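Local coordinates for microcompartments protein (Desulfitobacterium hafniense, PDB 3NWG) that probably serves as a structural shell protein of a bacterial microcompartment, built from two BMC domains in tandem, at residues A[13-18]-A[63-68]; A[20-25]-A[57-62]; A[72-77]-A[107-112]; A[101-106]-A[133-138]. All coordinates share one frame; numbering follows the deposited sequence.

Contact 1 (A[13-18]-A[63-68])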
loop_
_atom_site.group_PDB
_atom_site.type_symbol
_atom_site.label_atom_id
_atom_site.label_comp_id
_atom_site.label_asym_id
_atom_site.label_seq_id
_atom_site.Cartn_x
_atom_site.Cartn_y
_atom_site.Cartn_z
ATOM N N ILE A 13 -19.203 -1.402 -15.151
ATOM C CA ILE A 13 -17.976 -0.621 -15.214
ATOM C C ILE A 13 -17.877 0.095 -16.583
ATOM O O ILE A 13 -17.756 1.328 -16.639
ATOM C CB ILE A 13 -16.734 -1.494 -14.924
ATOM C CG1 ILE A 13 -16.690 -1.866 -13.429
ATOM C CG2 ILE A 13 -15.460 -0.747 -15.305
ATOM C CD1 ILE A 13 -17.437 -3.150 -13.038
ATOM N N ALA A 14 -17.979 -0.677 -17.668
ATOM C CA ALA A 14 -17.836 -0.129 -19.024
ATOM C C ALA A 14 -18.714 1.111 -19.227
ATOM O O ALA A 14 -18.205 2.204 -19.508
ATOM C CB ALA A 14 -18.123 -1.188 -20.072
ATOM N N ARG A 15 -20.019 0.936 -19.034
ATOM C CA ARG A 15 -20.999 2.024 -19.111
ATOM C C ARG A 15 -20.773 3.131 -18.100
ATOM O O ARG A 15 -21.007 4.297 -18.405
ATOM C CB ARG A 15 -22.416 1.478 -18.929
ATOM C CG ARG A 15 -22.883 0.587 -20.066
ATOM C CD ARG A 15 -23.087 1.369 -21.358
ATOM N NE ARG A 15 -24.324 0.929 -22.008
ATOM C CZ ARG A 15 -25.390 1.704 -22.192
ATOM N NH1 ARG A 15 -26.473 1.222 -22.767
ATOM N NH2 ARG A 15 -25.367 2.967 -21.814
ATOM N N GLY A 16 -20.325 2.763 -16.901
ATOM C CA GLY A 16 -20.044 3.720 -15.846
ATOM C C GLY A 16 -18.890 4.615 -16.244
ATOM O O GLY A 16 -18.902 5.822 -15.974
ATOM N N ILE A 17 -17.883 4.032 -16.888
ATOM C CA ILE A 17 -16.743 4.806 -17.345
ATOM C C ILE A 17 -17.144 5.745 -18.495
ATOM O O ILE A 17 -16.648 6.865 -18.577
ATOM C CB ILE A 17 -15.573 3.893 -17.709
ATOM C CG1 ILE A 17 -14.984 3.298 -16.414
ATOM C CG2 ILE A 17 -14.514 4.640 -18.502
ATOM C CD1 ILE A 17 -13.996 2.132 -16.631
ATOM N N GLU A 18 -18.063 5.298 -19.352
ATOM C CA GLU A 18 -18.541 6.111 -20.456
ATOM C C GLU A 18 -19.441 7.201 -19.906
ATOM O O GLU A 18 -19.425 8.338 -20.396
ATOM C CB GLU A 18 -19.317 5.267 -21.466
ATOM C CG GLU A 18 -19.699 6.002 -22.750
ATOM C CD GLU A 18 -20.628 5.178 -23.661
ATOM O OE1 GLU A 18 -21.642 4.625 -23.176
ATOM O OE2 GLU A 18 -20.359 5.085 -24.884
HETATM N N MSE A 63 -25.902 8.693 -21.594
HETATM C CA MSE A 63 -24.982 7.667 -22.059
HETATM C C MSE A 63 -25.312 6.315 -21.475
HETATM O O MSE A 63 -25.389 5.336 -22.207
HETATM C CB MSE A 63 -23.524 8.022 -21.775
HETATM C CG MSE A 63 -23.036 9.277 -22.505
HETATM SE SE MSE A 63 -23.255 9.274 -24.446
HETATM C CE MSE A 63 -22.433 7.580 -24.805
ATOM N N ALA A 64 -25.541 6.269 -20.167
ATOM C CA ALA A 64 -25.816 5.015 -19.482
ATOM C C ALA A 64 -27.212 4.396 -19.740
ATOM O O ALA A 64 -27.372 3.187 -19.646
ATOM C CB ALA A 64 -25.531 5.153 -17.998
ATOM N N ALA A 65 -28.208 5.205 -20.080
ATOM C CA ALA A 65 -29.540 4.680 -20.496
ATOM C C ALA A 65 -30.159 3.603 -19.567
ATOM O O ALA A 65 -30.497 3.908 -18.423
ATOM C CB ALA A 65 -29.528 4.217 -21.981
ATOM N N HIS A 66 -30.305 2.361 -20.035
ATOM C CA HIS A 66 -30.999 1.334 -19.231
ATOM C C HIS A 66 -30.169 0.684 -18.104
ATOM O O HIS A 66 -30.707 -0.093 -17.287
ATOM C CB HIS A 66 -31.559 0.233 -20.116
ATOM C CG HIS A 66 -32.653 0.684 -21.028
ATOM N ND1 HIS A 66 -33.965 0.800 -20.615
ATOM C CD2 HIS A 66 -32.637 1.015 -22.343
ATOM C CE1 HIS A 66 -34.711 1.186 -21.637
ATOM N NE2 HIS A 66 -33.928 1.326 -22.696
ATOM N N SER A 67 -28.869 0.974 -18.071
ATOM C CA SER A 67 -28.012 0.437 -17.034
ATOM C C SER A 67 -27.840 1.435 -15.886
ATOM O O SER A 67 -26.998 1.240 -15.003
ATOM C CB SER A 67 -26.668 -0.024 -17.609
ATOM O OG SER A 67 -25.909 1.061 -18.081
ATOM N N VAL A 68 -28.651 2.494 -15.890
ATOM C CA VAL A 68 -28.696 3.400 -14.748
ATOM C C VAL A 68 -29.494 2.720 -13.639
ATOM O O VAL A 68 -30.589 2.185 -13.866
ATOM C CB VAL A 68 -29.314 4.772 -15.110
ATOM C CG1 VAL A 68 -29.244 5.741 -13.918
ATOM C CG2 VAL A 68 -28.604 5.369 -16.315
#
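The carbonyl oxygen of Ala-64 is gripped twice from within its own segment and also lies close to the Arg-15 guanidinium of the other, obliquely to its plane. Ser-67 OG donates to Ala-64 O at 3.0 Å, tilted 19° from the carbonyl plane, and Ser-67 N adds a backbone bond to the same oxygen. This double grip closes the turn where Ala-65, with positive phi, leaves the helical conformation. Arg-15 NH2 also lies 3.0 Å from Ala-64 O, but the poor angle makes this electrostatic proximity rather than a hydrogen bond. Ser-67 OG sits 4.0 Å above one face of the guanidinium, offset toward its rim, and the chain of Arg-15 bends at chi2 (-68°), carrying CD round beyond CG. Arg-15 CB and CG each meet Ser-67 OG at 3.6 Å. Farther along, the extended chain of Glu-18 crosses the bent selenomethionine Met-63 at about a right angle, with Met-63 CE against the carboxylate. An alanine at Arg-15 would probably leave Ala-64 O without its neighbouring positive charge and Asp-166 of the second subunit without its long, weak ion-pair partner. Within this BMC domain the contact joins the first turns of helix 13-26 to the end of helix 50-64, while Arg-15, Ala-64 and Ser-67 all also touch Val-10 at the end of strand 4-10.

Contact 2 (A[20-25]-A[57-62]); sequences ADAMLK and VTAGKT
Helix segments 20-25 and 57-62 run nearly antiparallel, their axes 7.5 Å apart at an angle of 153°, and come together most closely where Met-23 CA lies 5.3 Å from Gly-60 CA. This is the close-packed antiparallel helix pair of the alpha/beta BMC fold, and the small residues at the interface are consistent with its tight spacing. Ala-22 and Ala-59 point toward each other, and their CB atoms stand 4.2 Å apart. Each methyl also rests on the opposite backbone: Ala-59 CB is 3.8 Å from Ala-22 O, and Ala-22 CB is 3.9 Å from Ala-59 O. Gly-60, without a side chain, lies where the selenomethionine Met-23 passes, its CG and SE running over Gly-60 CA, which is consistent with the close approach of the helices. No polar bond joins the two segments; Lys-25 NZ instead forms a salt bridge with Asp-21 OD2 in its own helix at 2.6 Å, meeting it on the syn side of the carboxylate, and both side chains have further partners in the second subunit, Lys-25 at Ser-172 O and Asp-21 at His-174 N. Underneath, Met-23 reaches Val-8, Val-44 and Ile-46 of the sheet, and Val-57 packs on Val-8 and Ile-73. Met-23 CG stands anti to the carbonyl carbon, chi1 -67°, in a position 3.6 Å from Gly-60 CA, and Met-23 SE follows at 4.0 Å from that same carbon.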
loop_
_atom_site.group_PDB
_atom_site.type_symbol
_atom_site.label_atom_id
_atom_site.label_comp_id
_atom_site.label_asym_id
_atom_site.label_seq_id
_atom_site.Cartn_x
_atom_site.Cartn_y
_atom_site.Cartn_z
ATOM N N ALA A 20 -19.185 8.525 -16.980
ATOM C CA ALA A 20 -18.331 9.471 -16.257
ATOM C C ALA A 20 -17.694 10.438 -17.234
ATOM O O ALA A 20 -17.551 11.621 -16.942
ATOM C CB ALA A 20 -17.262 8.744 -15.449
ATOM N N ASP A 21 -17.349 9.932 -18.409
ATOM C CA ASP A 21 -16.736 10.738 -19.450
ATOM C C ASP A 21 -17.697 11.814 -19.938
ATOM O O ASP A 21 -17.298 12.957 -20.120
ATOM C CB ASP A 21 -16.338 9.849 -20.626
ATOM C CG ASP A 21 -15.531 10.594 -21.673
ATOM O OD1 ASP A 21 -14.353 10.893 -21.379
ATOM O OD2 ASP A 21 -16.061 10.880 -22.782
ATOM N N ALA A 22 -18.951 11.418 -20.161
ATOM C CA ALA A 22 -20.028 12.314 -20.542
ATOM C C ALA A 22 -20.246 13.390 -19.476
ATOM O O ALA A 22 -20.357 14.584 -19.803
ATOM C CB ALA A 22 -21.302 11.530 -20.772
HETATM N N MSE A 23 -20.277 12.968 -18.209
HETATM C CA MSE A 23 -20.547 13.859 -17.069
HETATM C C MSE A 23 -19.479 14.946 -16.884
HETATM O O MSE A 23 -19.789 16.121 -16.630
HETATM C CB MSE A 23 -20.689 13.025 -15.800
HETATM C CG MSE A 23 -21.927 12.163 -15.852
HETATM SE SE MSE A 23 -22.060 10.741 -14.528
HETATM C CE MSE A 23 -22.526 11.861 -12.970
ATOM N N LEU A 24 -18.217 14.552 -17.024
ATOM C CA LEU A 24 -17.114 15.491 -16.908
ATOM C C LEU A 24 -17.126 16.515 -18.034
ATOM O O LEU A 24 -16.660 17.654 -17.851
ATOM C CB LEU A 24 -15.784 14.746 -16.916
ATOM C CG LEU A 24 -15.578 13.853 -15.701
ATOM C CD1 LEU A 24 -14.341 13.021 -15.906
ATOM C CD2 LEU A 24 -15.494 14.694 -14.410
ATOM N N LYS A 25 -17.652 16.105 -19.190
ATOM C CA LYS A 25 -17.575 16.921 -20.392
ATOM C C LYS A 25 -18.742 17.888 -20.482
ATOM O O LYS A 25 -18.658 18.921 -21.148
ATOM C CB LYS A 25 -17.543 16.032 -21.632
ATOM C CG LYS A 25 -16.213 15.378 -21.868
ATOM C CD LYS A 25 -16.243 14.508 -23.091
ATOM C CE LYS A 25 -14.874 13.914 -23.343
ATOM N NZ LYS A 25 -14.948 12.744 -24.263
ATOM N N VAL A 57 -25.332 15.346 -14.733
ATOM C CA VAL A 57 -26.160 14.167 -14.415
ATOM C C VAL A 57 -27.039 13.697 -15.598
ATOM O O VAL A 57 -27.086 12.500 -15.896
ATOM C CB VAL A 57 -26.993 14.353 -13.121
ATOM C CG1 VAL A 57 -28.003 13.217 -12.938
ATOM C CG2 VAL A 57 -26.069 14.450 -11.907
ATOM N N THR A 58 -27.702 14.629 -16.283
ATOM C CA THR A 58 -28.459 14.288 -17.487
ATOM C C THR A 58 -27.554 13.652 -18.542
ATOM O O THR A 58 -27.936 12.661 -19.176
ATOM C CB THR A 58 -29.206 15.500 -18.071
ATOM O OG1 THR A 58 -30.153 15.994 -17.107
ATOM C CG2 THR A 58 -29.949 15.110 -19.375
ATOM N N ALA A 59 -26.346 14.188 -18.705
ATOM C CA ALA A 59 -25.394 13.633 -19.669
ATOM C C ALA A 59 -25.105 12.147 -19.387
ATOM O O ALA A 59 -25.137 11.315 -20.302
ATOM C CB ALA A 59 -24.121 14.426 -19.661
ATOM N N GLY A 60 -24.838 11.831 -18.118
ATOM C CA GLY A 60 -24.519 10.465 -17.711
ATOM C C GLY A 60 -25.722 9.571 -17.887
ATOM O O GLY A 60 -25.606 8.466 -18.412
ATOM N N LYS A 61 -26.892 10.051 -17.475
ATOM C CA LYS A 61 -28.138 9.292 -17.685
ATOM C C LYS A 61 -28.365 9.003 -19.176
ATOM O O LYS A 61 -28.878 7.936 -19.540
ATOM C CB LYS A 61 -29.344 10.035 -17.110
ATOM C CG LYS A 61 -29.408 10.082 -15.580
ATOM C CD LYS A 61 -30.608 10.932 -15.080
ATOM C CE LYS A 61 -31.952 10.239 -15.416
ATOM N NZ LYS A 61 -33.139 10.799 -14.691
ATOM N N THR A 62 -27.969 9.962 -20.022
ATOM C CA THR A 62 -28.057 9.815 -21.466
ATOM C C THR A 62 -27.172 8.692 -21.973
ATOM O O THR A 62 -27.642 7.834 -22.701
ATOM C CB THR A 62 -27.709 11.123 -22.204
ATOM O OG1 THR A 62 -28.523 12.184 -21.697
ATOM C CG2 THR A 62 -27.980 10.991 -23.691
#

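Contact 3 (A[72-77]-A[107-112]); sequences FILPNV and SLIVAA
The ring of Phe-72 is the one aromatic group of this contact, and it meets helix 107-112 through its outer atoms rather than by stacking. At its edge, near the ring plane, Phe-72 CE2 lies 4.2 Å from Ile-109 CG2. The closer approach is from Phe-72 CZ to Val-110 CG2, 3.6 Å, made obliquely to the ring; across these two segments neither ring face carries a partner. In Phe-72, CB points toward the helix, and CG is anti to the backbone N (chi1 171°). The side chain slides past Ile-109 in the opposite direction and crosses Val-110 at about a right angle. Leu-74, two residues on along the strand, supplies the second half of the apolar patch: its CB is 4.2 Å from Ile-109 CG2, and its CD2 is 4.4 Å from Val-110 CG2. Each helix methyl is therefore shared, Ile-109 CG2 and Val-110 CG2 both touching Phe-72 and Leu-74. The interaction is wholly apolar, and strand and helix run almost parallel, at 7°, with axes 9.5 Å apart. The strand belongs to the first BMC domain and the helix to the second, so the contact is part of the packing between the tandem domains. Ile-109 also reaches Ile-5 on strand 4-10, the neighbour of strand 68-74, whereas Ile-73 points away and packs on Val-53 and Val-57 of helix 50-64. Helix 105-117 thus lies against one face of the first sheet while helix 50-64 lies against the other, and Leu-108 turns to strand 136-142 of its own domain.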
loop_
_atom_site.group_PDB
_atom_site.type_symbol
_atom_site.label_atom_id
_atom_site.label_comp_id
_atom_site.label_asym_id
_atom_site.label_seq_id
_atom_site.Cartn_x
_atom_site.Cartn_y
_atom_site.Cartn_z
ATOM N N PHE A 72 -29.085 11.010 -8.678
ATOM C CA PHE A 72 -29.512 11.833 -7.564
ATOM C C PHE A 72 -28.772 13.165 -7.564
ATOM O O PHE A 72 -27.604 13.227 -7.951
ATOM C CB PHE A 72 -29.267 11.088 -6.245
ATOM C CG PHE A 72 -29.486 11.933 -5.013
ATOM C CD1 PHE A 72 -30.773 12.205 -4.560
ATOM C CD2 PHE A 72 -28.404 12.478 -4.328
ATOM C CE1 PHE A 72 -30.984 13.000 -3.442
ATOM C CE2 PHE A 72 -28.599 13.276 -3.205
ATOM C CZ PHE A 72 -29.887 13.538 -2.762
ATOM N N ILE A 73 -29.455 14.222 -7.121
ATOM C CA ILE A 73 -28.856 15.555 -6.977
ATOM C C ILE A 73 -29.270 16.226 -5.676
ATOM O O ILE A 73 -30.463 16.293 -5.353
ATOM C CB ILE A 73 -29.223 16.486 -8.157
ATOM C CG1 ILE A 73 -28.537 16.025 -9.453
ATOM C CG2 ILE A 73 -28.854 17.951 -7.834
ATOM C CD1 ILE A 73 -29.158 16.603 -10.681
ATOM N N LEU A 74 -28.275 16.716 -4.934
ATOM C CA LEU A 74 -28.523 17.434 -3.688
ATOM C C LEU A 74 -27.929 18.831 -3.794
ATOM O O LEU A 74 -26.714 19.006 -3.737
ATOM C CB LEU A 74 -27.953 16.668 -2.482
ATOM C CG LEU A 74 -28.343 16.954 -1.004
ATOM C CD1 LEU A 74 -27.486 18.027 -0.382
ATOM C CD2 LEU A 74 -29.827 17.285 -0.809
ATOM N N PRO A 75 -28.797 19.831 -3.982
ATOM C CA PRO A 75 -28.430 21.240 -4.070
ATOM C C PRO A 75 -28.031 21.827 -2.725
ATOM O O PRO A 75 -28.561 21.427 -1.683
ATOM C CB PRO A 75 -29.723 21.899 -4.541
ATOM C CG PRO A 75 -30.793 21.021 -3.984
ATOM C CD PRO A 75 -30.242 19.634 -4.188
ATOM N N ASN A 76 -27.114 22.789 -2.762
ATOM C CA ASN A 76 -26.688 23.524 -1.569
ATOM C C ASN A 76 -26.136 22.572 -0.529
ATOM O O ASN A 76 -26.534 22.607 0.635
ATOM C CB ASN A 76 -27.836 24.366 -0.983
ATOM C CG ASN A 76 -28.671 25.073 -2.068
ATOM O OD1 ASN A 76 -28.142 25.624 -3.057
ATOM N ND2 ASN A 76 -29.993 25.056 -1.881
ATOM N N VAL A 77 -25.234 21.701 -0.973
ATOM C CA VAL A 77 -24.629 20.713 -0.102
ATOM C C VAL A 77 -23.607 21.376 0.815
ATOM O O VAL A 77 -22.911 22.316 0.410
ATOM C CB VAL A 77 -23.976 19.575 -0.905
ATOM C CG1 VAL A 77 -22.772 20.089 -1.700
ATOM C CG2 VAL A 77 -23.558 18.438 0.033
ATOM N N SER A 107 -29.198 8.334 0.192
ATOM C CA SER A 107 -29.632 8.553 1.562
ATOM C C SER A 107 -28.450 8.923 2.448
ATOM O O SER A 107 -28.578 9.785 3.312
ATOM C CB SER A 107 -30.369 7.348 2.111
ATOM O OG SER A 107 -29.617 6.184 1.861
ATOM N N LEU A 108 -27.288 8.324 2.226
ATOM C CA LEU A 108 -26.143 8.772 3.009
ATOM C C LEU A 108 -25.809 10.251 2.770
ATOM O O LEU A 108 -25.606 10.996 3.729
ATOM C CB LEU A 108 -24.896 7.912 2.811
ATOM C CG LEU A 108 -23.940 8.355 3.926
ATOM C CD1 LEU A 108 -24.238 7.618 5.235
ATOM C CD2 LEU A 108 -22.491 8.288 3.533
ATOM N N ILE A 109 -25.754 10.680 1.510
ATOM C CA ILE A 109 -25.428 12.069 1.230
ATOM C C ILE A 109 -26.414 12.978 1.936
ATOM O O ILE A 109 -25.998 13.928 2.614
ATOM C CB ILE A 109 -25.398 12.361 -0.271
ATOM C CG1 ILE A 109 -24.129 11.764 -0.887
ATOM C CG2 ILE A 109 -25.441 13.863 -0.543
ATOM C CD1 ILE A 109 -24.286 11.439 -2.371
ATOM N N VAL A 110 -27.706 12.673 1.798
ATOM C CA VAL A 110 -28.749 13.455 2.454
ATOM C C VAL A 110 -28.505 13.521 3.979
ATOM O O VAL A 110 -28.574 14.605 4.577
ATOM C CB VAL A 110 -30.162 12.891 2.167
ATOM C CG1 VAL A 110 -31.168 13.469 3.133
ATOM C CG2 VAL A 110 -30.587 13.203 0.767
ATOM N N ALA A 111 -28.196 12.370 4.587
ATOM C CA ALA A 111 -28.008 12.271 6.033
ATOM C C ALA A 111 -26.780 13.032 6.507
ATOM O O ALA A 111 -26.849 13.773 7.496
ATOM C CB ALA A 111 -27.917 10.830 6.459
ATOM N N ALA A 112 -25.663 12.843 5.810
ATOM C CA ALA A 112 -24.442 13.575 6.116
ATOM C C ALA A 112 -24.688 15.083 6.009
ATOM O O ALA A 112 -24.278 15.838 6.877
ATOM C CB ALA A 112 -23.299 13.134 5.204
#

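Contact 4 (A[101-106]-A[133-138]); sequences ETFSIA and GGKSFV
Thr-102 and Ser-136 form an antiparallel hydrogen-bonded pair between adjacent strands of the second BMC domain's four-stranded sheet. Thr-102 N donates to Ser-136 O at 3.0 Å, and Ser-136 N returns a bond of 3.0 Å to Thr-102 O, with N-H...O angles of 156° and 165°. Both acceptors take a second, weaker contact from a CA-H: Glu-101 CA to Ser-136 O and Lys-135 CA to Thr-102 O, each at 3.3 Å. Thr-102 OG1 donates to Ser-104 O at 2.9 Å, while Ser-104, at the N-cap position of helix 105-117, bonds through OG to Ser-107 OG. Beside this network, Ser-136 OG packs against Ile-105 CG1. Glu-101 is committed to the third subunit, where its OE2 accepts from Ile-13 N and its OE1, weakly, from Ala-14 N. Lys-135 NZ is 4.2 Å from Glu-101 OE2, too far for a salt bridge, and donates weakly to Asn-11 O of that subunit. The extended chain of Lys-135 lies beside Phe-103, pointing the same way, with Lys-135 CE 4.0 Å from Phe-103 CE1. An alanine in place of Lys-135 would probably deprive Asn-11 O of the third subunit of its weak donor, Glu-101 of a nearby positive charge, and the Phe-103 ring of one aliphatic neighbour, Lys-135 CE. The contact joins the end of strand 96-102 to residues 136-138 of the neighbouring strand, with strand 164-170 on the far side of 96-102, helix 105-117 packing on Thr-102 and Ser-136, and Glu-101 and Lys-135 at the interface with the third subunit.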
loop_
_atom_site.group_PDB
_atom_site.type_symbol
_atom_site.label_atom_id
_atom_site.label_comp_id
_atom_site.label_asym_id
_atom_site.label_seq_id
_atom_site.Cartn_x
_atom_site.Cartn_y
_atom_site.Cartn_z
ATOM N N GLU A 101 -25.406 5.067 9.212
ATOM C CA GLU A 101 -25.151 4.034 8.228
ATOM C C GLU A 101 -26.452 3.736 7.484
ATOM O O GLU A 101 -27.462 3.414 8.108
ATOM C CB GLU A 101 -24.586 2.801 8.931
ATOM C CG GLU A 101 -24.252 1.584 8.075
ATOM C CD GLU A 101 -24.092 0.312 8.939
ATOM O OE1 GLU A 101 -24.372 0.373 10.158
ATOM O OE2 GLU A 101 -23.695 -0.754 8.426
ATOM N N THR A 102 -26.418 3.879 6.154
ATOM C CA THR A 102 -27.599 3.737 5.291
ATOM C C THR A 102 -27.344 2.729 4.167
ATOM O O THR A 102 -26.183 2.434 3.825
ATOM C CB THR A 102 -28.062 5.091 4.627
ATOM O OG1 THR A 102 -27.080 5.526 3.685
ATOM C CG2 THR A 102 -28.295 6.186 5.638
ATOM N N PHE A 103 -28.449 2.241 3.592
ATOM C CA PHE A 103 -28.453 1.241 2.531
ATOM C C PHE A 103 -28.125 1.787 1.128
ATOM O O PHE A 103 -27.832 1.014 0.211
ATOM C CB PHE A 103 -29.818 0.522 2.504
ATOM C CG PHE A 103 -29.993 -0.519 3.590
ATOM C CD1 PHE A 103 -29.209 -1.680 3.601
ATOM C CD2 PHE A 103 -30.955 -0.350 4.584
ATOM C CE1 PHE A 103 -29.365 -2.648 4.592
ATOM C CE2 PHE A 103 -31.128 -1.324 5.605
ATOM C CZ PHE A 103 -30.326 -2.475 5.601
ATOM N N SER A 104 -28.178 3.111 0.960
ATOM C CA SER A 104 -27.930 3.742 -0.341
ATOM C C SER A 104 -27.032 4.967 -0.202
ATOM O O SER A 104 -27.057 5.654 0.826
ATOM C CB SER A 104 -29.250 4.149 -0.993
ATOM O OG SER A 104 -29.594 5.491 -0.671
ATOM N N ILE A 105 -26.268 5.252 -1.255
ATOM C CA ILE A 105 -25.361 6.393 -1.261
ATOM C C ILE A 105 -26.133 7.713 -1.232
ATOM O O ILE A 105 -25.693 8.690 -0.600
ATOM C CB ILE A 105 -24.413 6.342 -2.476
ATOM C CG1 ILE A 105 -23.451 5.152 -2.350
ATOM C CG2 ILE A 105 -23.647 7.662 -2.636
ATOM C CD1 ILE A 105 -22.683 4.797 -3.616
ATOM N N ALA A 106 -27.285 7.749 -1.900
ATOM C CA ALA A 106 -28.111 8.950 -1.901
ATOM C C ALA A 106 -28.572 9.295 -0.480
ATOM O O ALA A 106 -28.354 10.409 0.004
ATOM C CB ALA A 106 -29.302 8.790 -2.835
ATOM N N GLY A 133 -22.095 -4.913 0.633
ATOM C CA GLY A 133 -23.428 -4.586 1.158
ATOM C C GLY A 133 -24.134 -3.491 0.362
ATOM O O GLY A 133 -25.353 -3.560 0.139
ATOM N N GLY A 134 -23.357 -2.496 -0.085
ATOM C CA GLY A 134 -23.884 -1.254 -0.671
ATOM C C GLY A 134 -24.045 -0.191 0.412
ATOM O O GLY A 134 -24.413 0.968 0.130
ATOM N N LYS A 135 -23.762 -0.611 1.651
ATOM C CA LYS A 135 -23.883 0.215 2.856
ATOM C C LYS A 135 -22.845 1.326 2.865
ATOM O O LYS A 135 -21.665 1.099 2.602
ATOM C CB LYS A 135 -23.714 -0.635 4.131
ATOM C CG LYS A 135 -24.886 -1.558 4.480
ATOM C CD LYS A 135 -24.577 -2.360 5.738
ATOM C CE LYS A 135 -25.711 -3.312 6.090
ATOM N NZ LYS A 135 -25.314 -4.348 7.099
ATOM N N SER A 136 -23.299 2.528 3.172
ATOM C CA SER A 136 -22.414 3.654 3.277
ATOM C C SER A 136 -22.548 4.189 4.697
ATOM O O SER A 136 -23.536 3.897 5.376
ATOM C CB SER A 136 -22.802 4.718 2.241
ATOM O OG SER A 136 -22.816 4.184 0.929
ATOM N N PHE A 137 -21.552 4.948 5.153
ATOM C CA PHE A 137 -21.643 5.575 6.456
ATOM C C PHE A 137 -20.886 6.887 6.620
ATOM O O PHE A 137 -19.920 7.156 5.908
ATOM C CB PHE A 137 -21.312 4.586 7.578
ATOM C CG PHE A 137 -19.874 4.196 7.653
ATOM C CD1 PHE A 137 -19.435 3.007 7.067
ATOM C CD2 PHE A 137 -18.954 4.999 8.347
ATOM C CE1 PHE A 137 -18.091 2.627 7.153
ATOM C CE2 PHE A 137 -17.609 4.635 8.438
ATOM C CZ PHE A 137 -17.173 3.442 7.845
ATOM N N VAL A 138 -21.372 7.704 7.557
ATOM C CA VAL A 138 -20.732 8.953 7.942
ATOM C C VAL A 138 -20.425 8.940 9.440
ATOM O O VAL A 138 -21.223 8.451 10.239
ATOM C CB VAL A 138 -21.572 10.206 7.525
ATOM C CG1 VAL A 138 -22.936 10.212 8.177
ATOM C CG2 VAL A 138 -20.829 11.507 7.828
#

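From the N terminus, contact 1 closes a loop from 13-18 to 63-68, and contact 2 closes a shorter one within it, 20-25 to 57-62. Both join helices 13-26 and 50-64 of the first BMC domain and touch each other through Met-63 CG and Ala-22 CB. Contact 3 then opens on strand 68-74, where Ile-73 packs against Val-57 of contact 2, and runs into the second domain at helix 105-117. Contact 4, inside that second domain, crosses it: 101-106 falls between the segments of contact 3, and 133-138 lies beyond them. Helix 105-117 serves both, so the first domain's helix pair is linked stepwise to the second domain's sheet.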